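Long-range contact in ALKF (Bacillus cereus, PDB 3ZBO), which has affinity for branched DNA structures and is related to the HEAT-like repeat DNA glycosylases, though its exact function is unknown: residues Phe88-Ile92 and Val105-Leu109. Residues are numbered along the deposited sequence; the frame is centred on the assembly and turned at random.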
loop_
_atom_site.group_PDB
_atom_site.type_symbol
_atom_site.label_atom_id
_atom_site.label_comp_id
_atom_site.label_asym_id
_atom_site.label_seq_id
_atom_site.Cartn_x
_atom_site.Cartn_y
_atom_site.Cartn_z
ATOM N N PHE A 88 1.802 14.738 1.358
ATOM C CA PHE A 88 1.716 13.321 1.783
ATOM C C PHE A 88 1.519 13.169 3.262
ATOM O O PHE A 88 0.750 12.252 3.682
ATOM C CB PHE A 88 2.948 12.566 1.318
ATOM C CG PHE A 88 2.881 12.200 -0.141
ATOM C CD1 PHE A 88 1.996 11.161 -0.569
ATOM C CD2 PHE A 88 3.680 12.820 -1.035
ATOM C CE1 PHE A 88 1.901 10.892 -1.988
ATOM C CE2 PHE A 88 3.588 12.547 -2.454
ATOM C CZ PHE A 88 2.668 11.550 -2.901
ATOM N N ASP A 89 2.106 14.056 4.095
ATOM C CA ASP A 89 1.869 13.929 5.533
ATOM C C ASP A 89 0.419 14.229 5.869
ATOM O O ASP A 89 -0.182 13.585 6.721
ATOM C CB ASP A 89 2.781 14.952 6.273
ATOM C CG ASP A 89 4.244 14.492 6.314
ATOM O OD1 ASP A 89 4.449 13.296 6.162
ATOM O OD2 ASP A 89 5.202 15.307 6.430
ATOM N N ARG A 90 -0.249 15.167 5.130
ATOM C CA ARG A 90 -1.688 15.319 5.337
ATOM C C ARG A 90 -2.481 14.069 5.000
ATOM O O ARG A 90 -3.382 13.645 5.741
ATOM C CB ARG A 90 -2.286 16.500 4.513
ATOM C CG ARG A 90 -1.729 17.838 4.982
ATOM C CD ARG A 90 -2.424 19.047 4.252
ATOM N NE ARG A 90 -2.123 19.002 2.819
ATOM C CZ ARG A 90 -2.882 18.456 1.829
ATOM N NH1 ARG A 90 -4.055 17.836 2.041
ATOM N NH2 ARG A 90 -2.402 18.451 0.597
ATOM N N TRP A 91 -2.113 13.492 3.884
ATOM C CA TRP A 91 -2.892 12.318 3.410
ATOM C C TRP A 91 -2.673 11.156 4.417
ATOM O O TRP A 91 -3.623 10.493 4.804
ATOM C CB TRP A 91 -2.435 11.886 1.991
ATOM C CG TRP A 91 -3.120 12.727 0.913
ATOM C CD1 TRP A 91 -3.267 14.081 0.899
ATOM C CD2 TRP A 91 -3.565 12.241 -0.349
ATOM N NE1 TRP A 91 -3.890 14.453 -0.324
ATOM C CE2 TRP A 91 -4.116 13.324 -1.049
ATOM C CE3 TRP A 91 -3.623 10.973 -0.913
ATOM C CZ2 TRP A 91 -4.651 13.214 -2.362
ATOM C CZ3 TRP A 91 -4.268 10.824 -2.218
ATOM C CH2 TRP A 91 -4.811 11.939 -2.857
ATOM N N ILE A 92 -1.416 10.935 4.868
ATOM C CA ILE A 92 -1.269 9.816 5.793
ATOM C C ILE A 92 -1.979 10.091 7.116
ATOM O O ILE A 92 -2.481 9.155 7.762
ATOM C CB ILE A 92 0.207 9.425 5.983
ATOM C CG1 ILE A 92 0.379 7.995 6.549
ATOM C CG2 ILE A 92 0.970 10.416 6.965
ATOM C CD1 ILE A 92 -0.218 6.869 5.621
ATOM N N VAL A 105 -2.446 5.815 0.064
ATOM C CA VAL A 105 -1.366 6.747 0.248
ATOM C C VAL A 105 -0.021 6.171 -0.172
ATOM O O VAL A 105 0.730 6.856 -0.868
ATOM C CB VAL A 105 -1.350 7.170 1.731
ATOM C CG1 VAL A 105 -0.257 8.264 1.920
ATOM C CG2 VAL A 105 -2.731 7.802 2.164
ATOM N N ALA A 106 0.311 4.928 0.228
ATOM C CA ALA A 106 1.638 4.376 -0.155
ATOM C C ALA A 106 1.716 4.236 -1.687
ATOM O O ALA A 106 2.832 4.370 -2.236
ATOM C CB ALA A 106 1.793 3.004 0.489
ATOM N N VAL A 107 0.597 3.905 -2.362
ATOM C CA VAL A 107 0.706 3.689 -3.804
ATOM C C VAL A 107 0.862 5.086 -4.471
ATOM O O VAL A 107 1.733 5.194 -5.370
ATOM C CB VAL A 107 -0.535 2.965 -4.304
ATOM C CG1 VAL A 107 -0.465 2.818 -5.837
ATOM C CG2 VAL A 107 -0.741 1.589 -3.684
ATOM N N THR A 108 0.102 6.090 -4.055
ATOM C CA THR A 108 0.304 7.436 -4.603
ATOM C C THR A 108 1.753 7.897 -4.349
ATOM O O THR A 108 2.427 8.371 -5.221
ATOM C CB THR A 108 -0.666 8.339 -3.955
ATOM O OG1 THR A 108 -1.998 7.876 -4.268
ATOM C CG2 THR A 108 -0.554 9.757 -4.530
ATOM N N LEU A 109 2.239 7.622 -3.134
ATOM C CA LEU A 109 3.663 7.981 -2.818
ATOM C C LEU A 109 4.672 7.287 -3.716
ATOM O O LEU A 109 5.676 7.898 -4.132
ATOM C CB LEU A 109 3.951 7.732 -1.318
ATOM C CG LEU A 109 5.396 8.046 -0.826
ATOM C CD1 LEU A 109 5.643 9.595 -1.009
ATOM C CD2 LEU A 109 5.559 7.646 0.614
#
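Phe88 lays one ring face against Leu109. The methyl CD1 of Leu109 stands 3.7 Å from the centroid of the Phe88 ring and only 6° off its normal, a CH-pi contact over the centre of the face. With CG anti to the backbone N and a second torsion of 64°, Leu109 turns its CD1 branch over the ring. The same side of the ring also meets the Leu109 backbone, with Phe88 CE1 3.5 Å from Leu109 N, an amide already hydrogen-bonded to Val105 O within its own helix. At the ring edge, near its plane, Thr108 CG2 comes to 3.7 Å from Phe88 CE1.

The remaining contacts are mostly apolar. The two methyls of Val105 divide the work. Val105 CG1, anti to the backbone N, meets Ile92 CD1 at 4.0 Å, where the two side chains cross at about a right angle. Val105 CG2 rests 4.1 Å from Trp91 CB. Two contacts involve polar atoms: Val105 CG2 also lies 3.9 Å from Trp91 O, and Trp91 CZ3 lies more loosely, 4.2 Å from Thr108 OG1.

No hydrogen bond joins the two segments. Thr108 OG1 instead bonds to Val104 O of its own helix and to Arg240, Trp91 NE1 to Glu60, and the Trp91 carbonyl O to the Tyr63 hydroxyl.

The two helix segments run nearly antiparallel, at 162°, with their axes 10.5 Å apart. This is the packing of a helical hairpin, consistent with the HEAT-like architecture of the family. Helix 85-94 and helix 98-110 are consecutive, and all six touching residues are buried. Helix 56-63 flanks the contact through Tyr63, which stacks on Trp91 and touches Val105. Trp122 of helix 115-124 packs on Ile92, Val105 and Leu109, while helix 128-144 meets Ile92 through Lys130 and Ala133.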